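Side-chain contacts in carboxylesterase YbfK (Bacillus subtilis, PDB 4CCY), which hydrolyses carboxylic esters to an alcohol and a carboxylate, using the alpha/beta hydrolase fold: residues Pro163-Tyr168 and Ile182-Gly187; Asp188-His193 and Leu275-Pro280; Leu196-Gln199 and Val204-Gln207. All blocks are in the same frame, centred on the assembly; numbering follows the deposited sequence.

Interaction 1 of 3, residues Pro163-Tyr168 and Ile182-Gly187. With NA (sodium ion), chain D.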
ATOM      1  N   PRO A 163     -13.586 -15.865  -2.042  1.00 22.31           N
ATOM      2  CA  PRO A 163     -12.952 -17.081  -1.524  1.00 23.46           C
ATOM      3  C   PRO A 163     -11.638 -17.458  -2.244  1.00 24.17           C
ATOM      4  O   PRO A 163     -10.705 -17.919  -1.587  1.00 24.93           O
ATOM      5  CB  PRO A 163     -14.026 -18.142  -1.767  1.00 24.54           C
ATOM      6  CG  PRO A 163     -15.299 -17.403  -1.579  1.00 24.21           C
ATOM      7  CD  PRO A 163     -15.055 -16.003  -2.081  1.00 22.98           C
ATOM      8  N   ASP A 164     -11.588 -17.243  -3.566  1.00 24.87           N
ATOM      9  CA  ASP A 164     -10.385 -17.391  -4.419  1.00 25.36           C
ATOM     10  C   ASP A 164      -9.122 -16.796  -3.811  1.00 24.31           C
ATOM     11  O   ASP A 164      -8.033 -17.392  -3.904  1.00 23.93           O
ATOM     12  CB  ASP A 164     -10.602 -16.682  -5.778  1.00 26.66           C
ATOM     13  CG  ASP A 164     -11.295 -17.562  -6.815  1.00 29.30           C
ATOM     14  OD1 ASP A 164     -11.060 -18.786  -6.850  1.00 31.07           O
ATOM     15  OD2 ASP A 164     -12.083 -17.021  -7.623  1.00 30.66           O
ATOM     16  N   VAL A 165      -9.265 -15.604  -3.218  1.00 22.45           N
ATOM     17  CA  VAL A 165      -8.110 -14.824  -2.766  1.00 21.54           C
ATOM     18  C   VAL A 165      -7.202 -15.641  -1.850  1.00 21.91           C
ATOM     19  O   VAL A 165      -5.973 -15.583  -1.949  1.00 21.57           O
ATOM     20  CB  VAL A 165      -8.545 -13.502  -2.083  1.00 20.42           C
ATOM     21  CG1 VAL A 165      -7.359 -12.807  -1.431  1.00 19.55           C
ATOM     22  CG2 VAL A 165      -9.203 -12.581  -3.107  1.00 19.95           C
ATOM     23  N   TYR A 166      -7.821 -16.432  -0.983  1.00 20.90           N
ATOM     24  CA  TYR A 166      -7.077 -17.262  -0.054  1.00 20.91           C
ATOM     25  C   TYR A 166      -6.313 -18.407  -0.735  1.00 20.75           C
ATOM     26  O   TYR A 166      -5.246 -18.782  -0.261  1.00 20.34           O
ATOM     27  CB  TYR A 166      -8.002 -17.766   1.050  1.00 21.83           C
ATOM     28  CG  TYR A 166      -8.555 -16.643   1.894  1.00 22.59           C
ATOM     29  CD1 TYR A 166      -7.828 -16.137   2.976  1.00 22.97           C
ATOM     30  CD2 TYR A 166      -9.789 -16.064   1.603  1.00 23.40           C
ATOM     31  CE1 TYR A 166      -8.325 -15.098   3.754  1.00 24.15           C
ATOM     32  CE2 TYR A 166     -10.298 -15.034   2.383  1.00 24.68           C
ATOM     33  CZ  TYR A 166      -9.560 -14.556   3.455  1.00 25.22           C
ATOM     34  OH  TYR A 166     -10.055 -13.528   4.225  1.00 27.34           O
ATOM     35  N   LYS A 167      -6.838 -18.948  -1.839  1.00 21.40           N
ATOM     36  CA  LYS A 167      -6.101 -19.980  -2.590  1.00 22.07           C
ATOM     37  C   LYS A 167      -4.813 -19.394  -3.182  1.00 20.87           C
ATOM     38  O   LYS A 167      -3.748 -20.005  -3.073  1.00 20.90           O
ATOM     39  CB  LYS A 167      -6.960 -20.634  -3.682  1.00 23.80           C
ATOM     40  CG  LYS A 167      -6.245 -21.744  -4.467  1.00 25.76           C
ATOM     41  CD  LYS A 167      -6.995 -22.157  -5.738  1.00 28.34           C
ATOM     42  CE  LYS A 167      -7.233 -20.946  -6.654  1.00 29.05           C
ATOM     43  NZ  LYS A 167      -7.714 -21.251  -8.038  1.00 31.17           N
ATOM     44  N   TYR A 168      -4.925 -18.219  -3.798  1.00 19.91           N
ATOM     45  CA  TYR A 168      -3.778 -17.509  -4.370  1.00 19.43           C
ATOM     46  C   TYR A 168      -2.757 -17.149  -3.297  1.00 19.25           C
ATOM     47  O   TYR A 168      -1.546 -17.350  -3.481  1.00 19.69           O
ATOM     48  CB  TYR A 168      -4.235 -16.250  -5.126  1.00 18.85           C
ATOM     49  CG  TYR A 168      -4.926 -16.566  -6.434  1.00 19.18           C
ATOM     50  CD1 TYR A 168      -4.184 -16.905  -7.554  1.00 19.80           C
ATOM     51  CD2 TYR A 168      -6.315 -16.536  -6.546  1.00 19.53           C
ATOM     52  CE1 TYR A 168      -4.796 -17.211  -8.758  1.00 20.84           C
ATOM     53  CE2 TYR A 168      -6.945 -16.843  -7.750  1.00 20.55           C
ATOM     54  CZ  TYR A 168      -6.176 -17.179  -8.852  1.00 21.07           C
ATOM     55  OH  TYR A 168      -6.750 -17.492 -10.060  1.00 22.01           O
ATOM     56  N   ILE A 182       0.409 -13.230  -9.878  1.00 18.49           N
ATOM     57  CA  ILE A 182       0.639 -12.051 -10.713  1.00 18.55           C
ATOM     58  C   ILE A 182      -0.298 -12.067 -11.923  1.00 19.28           C
ATOM     59  O   ILE A 182      -0.924 -11.055 -12.235  1.00 18.96           O
ATOM     60  CB  ILE A 182       2.125 -11.942 -11.146  1.00 19.05           C
ATOM     61  CG1 ILE A 182       2.993 -11.489  -9.962  1.00 18.66           C
ATOM     62  CG2 ILE A 182       2.290 -10.990 -12.338  1.00 19.54           C
ATOM     63  CD1 ILE A 182       4.488 -11.625 -10.188  1.00 19.44           C
ATOM     64  N   LYS A 183      -0.401 -13.224 -12.574  1.00 20.16           N
ATOM     65  CA  LYS A 183      -1.212 -13.385 -13.772  1.00 22.24           C
ATOM     66  C   LYS A 183      -2.677 -13.062 -13.471  1.00 21.84           C
ATOM     67  O   LYS A 183      -3.380 -12.444 -14.271  1.00 22.56           O
ATOM     68  CB  LYS A 183      -1.067 -14.819 -14.277  1.00 24.50           C
ATOM     69  CG  LYS A 183      -1.695 -15.124 -15.619  1.00 27.55           C
ATOM     70  CD  LYS A 183      -1.655 -16.628 -15.884  1.00 30.78           C
ATOM     71  CE  LYS A 183      -0.247 -17.107 -16.236  1.00 33.39           C
ATOM     72  NZ  LYS A 183      -0.099 -18.596 -16.260  1.00 35.94           N
ATOM     73  N   TRP A 184      -3.108 -13.468 -12.287  1.00 20.62           N
ATOM     74  CA  TRP A 184      -4.470 -13.305 -11.834  1.00 20.52           C
ATOM     75  C   TRP A 184      -4.759 -11.886 -11.428  1.00 19.80           C
ATOM     76  O   TRP A 184      -5.775 -11.328 -11.818  1.00 20.37           O
ATOM     77  CB  TRP A 184      -4.696 -14.263 -10.670  1.00 19.84           C
ATOM     78  CG  TRP A 184      -5.911 -13.982  -9.833  1.00 19.85           C
ATOM     79  CD1 TRP A 184      -7.251 -14.156 -10.184  1.00 20.50           C
ATOM     80  CD2 TRP A 184      -5.930 -13.491  -8.446  1.00 19.32           C
ATOM     81  NE1 TRP A 184      -8.074 -13.794  -9.143  1.00 20.68           N
ATOM     82  CE2 TRP A 184      -7.344 -13.395  -8.067  1.00 19.90           C
ATOM     83  CE3 TRP A 184      -4.944 -13.130  -7.510  1.00 18.51           C
ATOM     84  CZ2 TRP A 184      -7.736 -12.959  -6.805  1.00 19.79           C
ATOM     85  CZ3 TRP A 184      -5.357 -12.705  -6.247  1.00 18.36           C
ATOM     86  CH2 TRP A 184      -6.715 -12.609  -5.907  1.00 18.77           C
ATOM     87  N   ILE A 185      -3.862 -11.293 -10.644  1.00 22.67           N
ATOM     88  CA  ILE A 185      -4.073  -9.951 -10.102  1.00 22.31           C
ATOM     89  C   ILE A 185      -3.959  -8.843 -11.168  1.00 22.33           C
ATOM     90  O   ILE A 185      -4.698  -7.857 -11.124  1.00 22.75           O
ATOM     91  CB  ILE A 185      -3.155  -9.684  -8.877  1.00 20.76           C
ATOM     92  CG1 ILE A 185      -3.750  -8.614  -7.967  1.00 21.17           C
ATOM     93  CG2 ILE A 185      -1.734  -9.321  -9.294  1.00 19.31           C
ATOM     94  CD1 ILE A 185      -4.914  -9.110  -7.144  1.00 23.42           C
ATOM     95  N   THR A 186      -3.049  -9.018 -12.126  1.00 21.78           N
ATOM     96  CA  THR A 186      -2.874  -8.034 -13.197  1.00 22.39           C
ATOM     97  C   THR A 186      -4.052  -8.027 -14.153  1.00 25.09           C
ATOM     98  O   THR A 186      -4.472  -6.965 -14.595  1.00 26.84           O
ATOM     99  CB  THR A 186      -1.580  -8.237 -14.017  1.00 20.96           C
ATOM    100  OG1 THR A 186      -1.539  -9.569 -14.560  1.00 20.59           O
ATOM    101  CG2 THR A 186      -0.342  -7.952 -13.176  1.00 18.93           C
ATOM    102  N   GLY A 187      -4.582  -9.212 -14.458  1.00 26.80           N
ATOM    103  CA  GLY A 187      -5.635  -9.367 -15.458  1.00 29.49           C
ATOM    104  C   GLY A 187      -5.042  -9.476 -16.850  1.00 30.61           C
ATOM    105  O   GLY A 187      -3.829  -9.321 -17.037  1.00 29.36           O
TER
HETATM  106 NA    NA D1298      -1.495  -9.814 -17.000  1.00 19.03          NA
HETATM  107  O   HOH W   1      -2.456 -11.789 -16.742  1.00 21.31           O
HETATM  108  O   HOH W   2       0.787 -10.281 -16.701  1.00 17.56           O
HETATM  109  O   HOH W   3      -1.342  -9.643 -19.274  1.00 17.82           O
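Tyr168 carries CG anti to its carbonyl carbon (chi1 -72°), while Trp184 carries CG anti to its backbone N (chi1 164°); these settings bring the phenol and the indole together, and the rings lie flat on each other. The pair is an offset stack between helix 164-170 and helix 175-186, two of the helices that this alpha/beta hydrolase inserts between core strands 146-152 and 236-241, where many members of the fold carry a cap. The tyrosine ring lies over the five-membered ring, with centroids 3.7 Å apart and planes only 6° from parallel. Within the stack, Tyr168 CZ comes to 3.4 Å from Trp184 CG. The tyrosine runs along the indole: its CB lies near CZ3 on the benzo side, and its OH lies near CD1 on the pyrrole side. On the other face of the phenol, Lys167 CE sits toward the rim. Val165 approaches the indole differently, at the edge and near its plane, with CG2 3.7 Å from Trp184 CH2; this valine also touches Met246. No hydrogen bond joins the two segments; what meets across them is aromatic and aliphatic surface. The indole lies near the putative catalytic Glu244 and His273 without touching them.

Within a turn of Trp184, helix 175-186 ends at a sodium ion. Thr186 OG1 donates to Ile182 O at 2.8 Å, on the opposite face of that carbonyl plane from Thr186 N, so two donors grip one oxygen. With its proton directed there, OG1 is probably well placed to turn its electron density to the sodium ion, which it meets at 2.5 Å. Gly187, with positive phi, leaves the helix and turns its O onto the same ion at 2.4 Å. A sodium-bound water also donates to Lys183 O, at 2.7 Å.

Interaction 2 of 3, residues Asp188-His193 and Leu275-Pro280. With NA (sodium ion), chain D.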
ATOM      1  N   ASP A 188      -5.889  -9.736 -17.838  1.00 33.07           N
ATOM      2  CA  ASP A 188      -5.408  -9.994 -19.191  1.00 34.13           C
ATOM      3  C   ASP A 188      -4.968  -8.746 -19.958  1.00 33.21           C
ATOM      4  O   ASP A 188      -4.391  -8.860 -21.032  1.00 33.51           O
ATOM      5  CB  ASP A 188      -6.451 -10.792 -19.982  1.00 37.43           C
ATOM      6  CG  ASP A 188      -6.544 -12.228 -19.510  1.00 39.12           C
ATOM      7  OD1 ASP A 188      -5.494 -12.779 -19.116  1.00 38.91           O
ATOM      8  OD2 ASP A 188      -7.655 -12.803 -19.511  1.00 41.99           O
ATOM      9  N   SER A 189      -5.217  -7.570 -19.390  1.00 32.56           N
ATOM     10  CA  SER A 189      -4.925  -6.304 -20.065  1.00 32.16           C
ATOM     11  C   SER A 189      -3.645  -5.616 -19.602  1.00 29.51           C
ATOM     12  O   SER A 189      -3.202  -4.656 -20.227  1.00 29.86           O
ATOM     13  CB  SER A 189      -6.095  -5.332 -19.909  1.00 34.26           C
ATOM     14  OG  SER A 189      -7.259  -5.844 -20.527  1.00 36.85           O
ATOM     15  N   TYR A 190      -3.055  -6.085 -18.510  1.00 26.86           N
ATOM     16  CA  TYR A 190      -1.885  -5.413 -17.968  1.00 24.15           C
ATOM     17  C   TYR A 190      -0.754  -6.381 -17.637  1.00 22.32           C
ATOM     18  O   TYR A 190      -0.985  -7.438 -17.049  1.00 22.10           O
ATOM     19  CB  TYR A 190      -2.268  -4.583 -16.734  1.00 23.93           C
ATOM     20  CG  TYR A 190      -1.088  -3.859 -16.116  1.00 22.78           C
ATOM     21  CD1 TYR A 190      -0.509  -2.764 -16.757  1.00 22.61           C
ATOM     22  CD2 TYR A 190      -0.538  -4.283 -14.903  1.00 21.66           C
ATOM     23  CE1 TYR A 190       0.579  -2.112 -16.209  1.00 22.23           C
ATOM     24  CE2 TYR A 190       0.558  -3.633 -14.347  1.00 20.73           C
ATOM     25  CZ  TYR A 190       1.109  -2.547 -15.002  1.00 21.05           C
ATOM     26  OH  TYR A 190       2.192  -1.894 -14.471  1.00 20.38           O
ATOM     27  N   ASP A 191       0.457  -6.018 -18.052  1.00 21.06           N
ATOM     28  CA  ASP A 191       1.681  -6.714 -17.654  1.00 19.64           C
ATOM     29  C   ASP A 191       2.506  -5.765 -16.813  1.00 18.50           C
ATOM     30  O   ASP A 191       2.691  -4.608 -17.185  1.00 18.62           O
ATOM     31  CB  ASP A 191       2.534  -7.108 -18.864  1.00 19.92           C
ATOM     32  CG  ASP A 191       1.849  -8.100 -19.776  1.00 21.02           C
ATOM     33  OD1 ASP A 191       1.246  -9.070 -19.278  1.00 21.42           O
ATOM     34  OD2 ASP A 191       1.941  -7.916 -21.005  1.00 21.86           O
ATOM     35  N   LEU A 192       3.024  -6.265 -15.696  1.00 17.22           N
ATOM     36  CA  LEU A 192       3.974  -5.505 -14.903  1.00 16.49           C
ATOM     37  C   LEU A 192       5.200  -5.205 -15.752  1.00 16.57           C
ATOM     38  O   LEU A 192       5.493  -5.946 -16.693  1.00 16.63           O
ATOM     39  CB  LEU A 192       4.407  -6.316 -13.695  1.00 15.59           C
ATOM     40  CG  LEU A 192       3.338  -6.556 -12.634  1.00 15.52           C
ATOM     41  CD1 LEU A 192       3.877  -7.493 -11.560  1.00 14.85           C
ATOM     42  CD2 LEU A 192       2.879  -5.223 -12.044  1.00 15.41           C
ATOM     43  N   HIS A 193       5.906  -4.121 -15.421  1.00 16.22           N
ATOM     44  CA  HIS A 193       7.251  -3.931 -15.945  1.00 16.58           C
ATOM     45  C   HIS A 193       8.054  -5.170 -15.589  1.00 16.36           C
ATOM     46  O   HIS A 193       7.899  -5.712 -14.509  1.00 15.74           O
ATOM     47  CB  HIS A 193       7.901  -2.691 -15.357  1.00 16.55           C
ATOM     48  CG  HIS A 193       9.215  -2.335 -16.008  1.00 17.50           C
ATOM     49  ND1 HIS A 193      10.343  -3.057 -15.820  1.00 17.51           N
ATOM     50  CD2 HIS A 193       9.553  -1.301 -16.878  1.00 18.31           C
ATOM     51  CE1 HIS A 193      11.343  -2.515 -16.534  1.00 18.56           C
ATOM     52  NE2 HIS A 193      10.862  -1.440 -17.179  1.00 19.18           N
ATOM     53  N   LEU A 275      -4.299  -0.329  -9.820  1.00 13.18           N
ATOM     54  CA  LEU A 275      -4.777   0.904 -10.432  1.00 13.30           C
ATOM     55  C   LEU A 275      -3.707   1.988 -10.589  1.00 13.19           C
ATOM     56  O   LEU A 275      -3.684   2.689 -11.608  1.00 13.78           O
ATOM     57  CB  LEU A 275      -5.998   1.429  -9.657  1.00 12.96           C
ATOM     58  CG  LEU A 275      -6.776   2.686 -10.069  1.00 13.31           C
ATOM     59  CD1 LEU A 275      -6.988   2.788 -11.580  1.00 13.68           C
ATOM     60  CD2 LEU A 275      -8.118   2.716  -9.329  1.00 13.26           C
ATOM     61  N   SER A 276      -2.827   2.133  -9.604  1.00 12.68           N
ATOM     62  CA  SER A 276      -1.790   3.160  -9.695  1.00 12.70           C
ATOM     63  C   SER A 276      -0.740   2.815 -10.758  1.00 13.35           C
ATOM     64  O   SER A 276      -0.064   3.711 -11.282  1.00 13.43           O
ATOM     65  CB  SER A 276      -1.129   3.395  -8.339  1.00 12.41           C
ATOM     66  OG  SER A 276      -0.552   2.194  -7.861  1.00 12.33           O
ATOM     67  N   LEU A 277      -0.605   1.522 -11.069  1.00 13.70           N
ATOM     68  CA  LEU A 277       0.338   1.059 -12.088  1.00 14.63           C
ATOM     69  C   LEU A 277      -0.274   1.030 -13.490  1.00 15.53           C
ATOM     70  O   LEU A 277       0.413   1.321 -14.474  1.00 16.01           O
ATOM     71  CB  LEU A 277       0.905  -0.323 -11.736  1.00 14.79           C
ATOM     72  CG  LEU A 277       1.954  -0.419 -10.615  1.00 14.62           C
ATOM     73  CD1 LEU A 277       2.043  -1.848 -10.106  1.00 14.52           C
ATOM     74  CD2 LEU A 277       3.327   0.096 -11.053  1.00 14.92           C
ATOM     75  N   GLU A 278      -1.554   0.674 -13.563  1.00 15.56           N
ATOM     76  CA  GLU A 278      -2.292   0.554 -14.830  1.00 16.53           C
ATOM     77  C   GLU A 278      -2.742   1.871 -15.449  1.00 16.55           C
ATOM     78  O   GLU A 278      -2.749   2.015 -16.669  1.00 17.15           O
ATOM     79  CB  GLU A 278      -3.543  -0.270 -14.600  1.00 16.80           C
ATOM     80  CG  GLU A 278      -3.437  -1.686 -15.098  1.00 18.09           C
ATOM     81  CD  GLU A 278      -4.758  -2.419 -15.023  1.00 18.19           C
ATOM     82  OE1 GLU A 278      -5.170  -2.754 -13.899  1.00 17.63           O
ATOM     83  OE2 GLU A 278      -5.374  -2.639 -16.088  1.00 19.43           O
ATOM     84  N   GLN A 279      -3.181   2.800 -14.605  1.00 15.88           N
ATOM     85  CA  GLN A 279      -3.651   4.106 -15.069  1.00 16.10           C
ATOM     86  C   GLN A 279      -2.932   5.221 -14.320  1.00 15.72           C
ATOM     87  O   GLN A 279      -3.588   6.045 -13.658  1.00 15.32           O
ATOM     88  CB  GLN A 279      -5.173   4.241 -14.885  1.00 16.03           C
ATOM     89  CG  GLN A 279      -6.006   3.232 -15.661  1.00 16.50           C
ATOM     90  CD  GLN A 279      -5.979   3.475 -17.161  1.00 17.72           C
ATOM     91  OE1 GLN A 279      -5.526   4.522 -17.629  1.00 18.17           O
ATOM     92  NE2 GLN A 279      -6.483   2.518 -17.920  1.00 18.16           N
ATOM     93  N   PRO A 280      -1.582   5.252 -14.416  1.00 15.80           N
ATOM     94  CA  PRO A 280      -0.823   6.204 -13.615  1.00 15.60           C
ATOM     95  C   PRO A 280      -1.146   7.670 -13.949  1.00 15.95           C
ATOM     96  O   PRO A 280      -1.165   8.494 -13.041  1.00 15.38           O
ATOM     97  CB  PRO A 280       0.638   5.882 -13.964  1.00 15.82           C
ATOM     98  CG  PRO A 280       0.594   5.216 -15.294  1.00 16.55           C
ATOM     99  CD  PRO A 280      -0.699   4.443 -15.288  1.00 16.38           C
TER
HETATM  100 NA    NA D1298      -1.495  -9.814 -17.000  1.00 19.03          NA
HETATM  101  O   HOH W   2       0.787 -10.281 -16.701  1.00 17.56           O
HETATM  102  O   HOH W   3      -1.342  -9.643 -19.274  1.00 17.82           O
HETATM  103  O   HOH W   1      -2.456 -11.789 -16.742  1.00 21.31           O
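Glu278 puts its CG over one face of the Tyr190 ring, 3.4 Å from Tyr190 CG, and its carboxylate plane is inclined 29° to that ring. Leu277 O stands obliquely to the same ring. Farther along, the phenol reaches Leu277 at about a right angle, and Tyr190 OH lies 3.4 Å from Leu277 CB. Beside it, Leu192 CD2 meets Leu277 CD1 at 4.0 Å. The tyrosine reaches helix 275-278 because its CG stands anti to the backbone N (chi1 180°). The polar end of Glu278 is engaged by the backbone: OE1 accepts a hydrogen bond from Gly272 N, which probably helps hold Glu278 CG against the ring. With an alanine at Tyr190 the phenol is gone, which is likely to open a gap beside Leu277 CB and leave Glu278 CG without the ring it packs against. On the backbone side, Tyr190 O binds the sodium ion at 2.4 Å. Two of the ion's waters donate to Asp191 OD1, the nearer at 2.7 Å. The segment is thus a sodium-binding loop between two cap helices, laid against the short helix that follows the probable catalytic histidine, His273, of the alpha/beta hydrolase fold.

Interaction 3 of 3, residues Leu196-Gln199 and Val204-Gln207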
ATOM      1  N   LEU A 196       9.647  -5.292 -12.041  1.00 17.05           N
ATOM      2  CA  LEU A 196       8.715  -5.559 -10.945  1.00 16.98           C
ATOM      3  C   LEU A 196       8.255  -7.011 -10.897  1.00 17.03           C
ATOM      4  O   LEU A 196       8.159  -7.589  -9.817  1.00 16.77           O
ATOM      5  CB  LEU A 196       7.504  -4.617 -10.965  1.00 17.05           C
ATOM      6  CG  LEU A 196       7.457  -3.547  -9.871  1.00 17.33           C
ATOM      7  CD1 LEU A 196       6.133  -2.794  -9.915  1.00 17.28           C
ATOM      8  CD2 LEU A 196       7.675  -4.151  -8.482  1.00 16.96           C
ATOM      9  N   GLN A 197       7.980  -7.585 -12.067  1.00 17.64           N
ATOM     10  CA  GLN A 197       7.666  -9.007 -12.203  1.00 17.88           C
ATOM     11  C   GLN A 197       8.739  -9.831 -11.502  1.00 18.55           C
ATOM     12  O   GLN A 197       8.438 -10.685 -10.659  1.00 18.75           O
ATOM     13  CB  GLN A 197       7.610  -9.390 -13.687  1.00 18.38           C
ATOM     14  CG  GLN A 197       7.283 -10.858 -13.965  1.00 18.76           C
ATOM     15  CD  GLN A 197       5.795 -11.160 -13.903  1.00 18.49           C
ATOM     16  OE1 GLN A 197       4.964 -10.267 -14.087  1.00 18.07           O
ATOM     17  NE2 GLN A 197       5.451 -12.426 -13.642  1.00 18.78           N
ATOM     18  N   ARG A 198       9.993  -9.534 -11.825  1.00 19.08           N
ATOM     19  CA  ARG A 198      11.122 -10.286 -11.305  1.00 19.94           C
ATOM     20  C   ARG A 198      11.250 -10.164  -9.782  1.00 18.81           C
ATOM     21  O   ARG A 198      11.439 -11.168  -9.087  1.00 18.61           O
ATOM     22  CB  ARG A 198      12.412  -9.842 -12.004  1.00 21.76           C
ATOM     23  CG  ARG A 198      13.673 -10.367 -11.351  1.00 24.12           C
ATOM     24  CD  ARG A 198      13.955 -11.784 -11.814  1.00 26.34           C
ATOM     25  NE  ARG A 198      14.807 -12.508 -10.870  1.00 28.22           N
ATOM     26  CZ  ARG A 198      14.350 -13.367  -9.964  1.00 28.61           C
ATOM     27  NH1 ARG A 198      13.045 -13.606  -9.869  1.00 28.13           N
ATOM     28  NH2 ARG A 198      15.200 -13.992  -9.154  1.00 29.43           N
ATOM     29  N   GLN A 199      11.126  -8.934  -9.280  1.00 17.90           N
ATOM     30  CA  GLN A 199      11.288  -8.644  -7.864  1.00 17.25           C
ATOM     31  C   GLN A 199      10.253  -9.370  -7.010  1.00 16.60           C
ATOM     32  O   GLN A 199      10.598  -9.998  -6.010  1.00 16.80           O
ATOM     33  CB  GLN A 199      11.227  -7.136  -7.601  1.00 16.81           C
ATOM     34  CG  GLN A 199      11.387  -6.797  -6.128  1.00 16.73           C
ATOM     35  CD  GLN A 199      11.160  -5.335  -5.801  1.00 16.78           C
ATOM     36  OE1 GLN A 199      11.403  -4.460  -6.621  1.00 17.91           O
ATOM     37  NE2 GLN A 199      10.718  -5.066  -4.585  1.00 16.35           N
ATOM     38  N   VAL A 204       8.848 -13.798  -3.236  1.00 17.47           N
ATOM     39  CA  VAL A 204       8.149 -15.013  -2.864  1.00 18.48           C
ATOM     40  C   VAL A 204       9.118 -16.209  -2.743  1.00 19.96           C
ATOM     41  O   VAL A 204       8.972 -17.041  -1.849  1.00 20.99           O
ATOM     42  CB  VAL A 204       6.985 -15.309  -3.850  1.00 18.51           C
ATOM     43  CG1 VAL A 204       6.231 -16.562  -3.439  1.00 19.33           C
ATOM     44  CG2 VAL A 204       6.025 -14.122  -3.928  1.00 17.47           C
ATOM     45  N   GLU A 205      10.109 -16.284  -3.630  1.00 21.04           N
ATOM     46  CA  GLU A 205      11.137 -17.336  -3.548  1.00 23.04           C
ATOM     47  C   GLU A 205      11.934 -17.285  -2.246  1.00 23.08           C
ATOM     48  O   GLU A 205      12.322 -18.317  -1.710  1.00 23.91           O
ATOM     49  CB  GLU A 205      12.078 -17.277  -4.745  1.00 24.39           C
ATOM     50  CG  GLU A 205      11.425 -17.801  -6.013  1.00 26.16           C
ATOM     51  CD  GLU A 205      12.321 -17.699  -7.224  1.00 28.03           C
ATOM     52  OE1 GLU A 205      13.010 -16.663  -7.391  1.00 28.18           O
ATOM     53  OE2 GLU A 205      12.330 -18.661  -8.018  1.00 29.98           O
ATOM     54  N   TRP A 206      12.165 -16.076  -1.747  1.00 22.16           N
ATOM     55  CA  TRP A 206      12.863 -15.887  -0.489  1.00 22.99           C
ATOM     56  C   TRP A 206      12.018 -16.392   0.643  1.00 23.30           C
ATOM     57  O   TRP A 206      10.985 -15.819   0.947  1.00 22.13           O
ATOM     58  CB  TRP A 206      13.234 -14.411  -0.305  1.00 21.90           C
ATOM     59  CG  TRP A 206      14.024 -14.117   0.955  1.00 22.12           C
ATOM     60  CD1 TRP A 206      14.808 -14.998   1.697  1.00 23.28           C
ATOM     61  CD2 TRP A 206      14.147 -12.827   1.644  1.00 21.46           C
ATOM     62  NE1 TRP A 206      15.377 -14.361   2.774  1.00 23.54           N
ATOM     63  CE2 TRP A 206      15.021 -13.060   2.802  1.00 22.43           C
ATOM     64  CE3 TRP A 206      13.629 -11.550   1.436  1.00 20.46           C
ATOM     65  CZ2 TRP A 206      15.354 -12.044   3.687  1.00 22.59           C
ATOM     66  CZ3 TRP A 206      13.979 -10.534   2.333  1.00 20.42           C
ATOM     67  CH2 TRP A 206      14.808 -10.781   3.436  1.00 21.43           C
ATOM     68  N   GLN A 207      12.455 -17.481   1.268  1.00 26.18           N
ATOM     69  CA  GLN A 207      11.724 -18.071   2.381  1.00 28.09           C
ATOM     70  C   GLN A 207      12.109 -17.409   3.701  1.00 28.13           C
ATOM     71  O   GLN A 207      13.089 -17.793   4.335  1.00 30.30           O
ATOM     72  CB  GLN A 207      11.955 -19.591   2.443  1.00 31.74           C
ATOM     73  CG  GLN A 207      11.411 -20.348   1.234  1.00 33.94           C
ATOM     74  CD  GLN A 207       9.966 -19.990   0.907  1.00 33.94           C
ATOM     75  OE1 GLN A 207       9.683 -19.391  -0.132  1.00 34.73           O
ATOM     76  NE2 GLN A 207       9.047 -20.347   1.797  1.00 34.40           N
TER
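Glu205 OE1 faces the edge of the Arg198 guanidinium, close to its plane, and stands 3.9 Å from both NH1 and NH2. The carboxylate is turned almost perpendicular to the guanidinium, the planes being 88° apart; a single oxygen faces both nitrogens, and the groups do not pair side by side. It is a salt bridge, but a long one.

Both residues ride on helix 194-205, seven positions or about two turns apart. The CB of Arg198 sets off away from Glu205; a bend at chi2 (82°) brings the chain round so that its end closes on the partner. The CB of Glu205 is directed toward residues 196-199, and the chain runs extended beyond CG, its side chain also touching Ala175 of the preceding helix. Farther out, Gln199 links the helix to Ser24 and Ser66, by hydrogen bonds of OE1 to Ser24 OG and NE2 to Ser66 OG. The helix ends at Glu205, and Trp206, the first residue past it, is buried against Ser13 and Tyr18 of helix 12-24.

At this length, on a surface away from the annotated sites, the attraction is probably a modest electrostatic one, tolerant of movement in either side chain.

How the interactions relate
Along the chain, interaction 1 comes first: it closes the short connection between helix 164-170 and helix 175-186. Residues 188-193 then open interaction 2, whose second half, 275-280, arrives after 81 intervening residues. Interaction 3 is nested inside that long loop and spans two turns of the single helix 194-205. None of the three cross. Interactions 1 and 2 share the sodium ion and its three waters. Leu192 joins the sets, its CD1 touching Ile182 CG2 at 3.9 Å and Gln197 OE1 likewise at 3.9 Å. Interaction 1 joins two of the inserted helices and interaction 3 stays within a third, while interaction 2 ties them to the loop-and-helix region after strand 264-268 of the core.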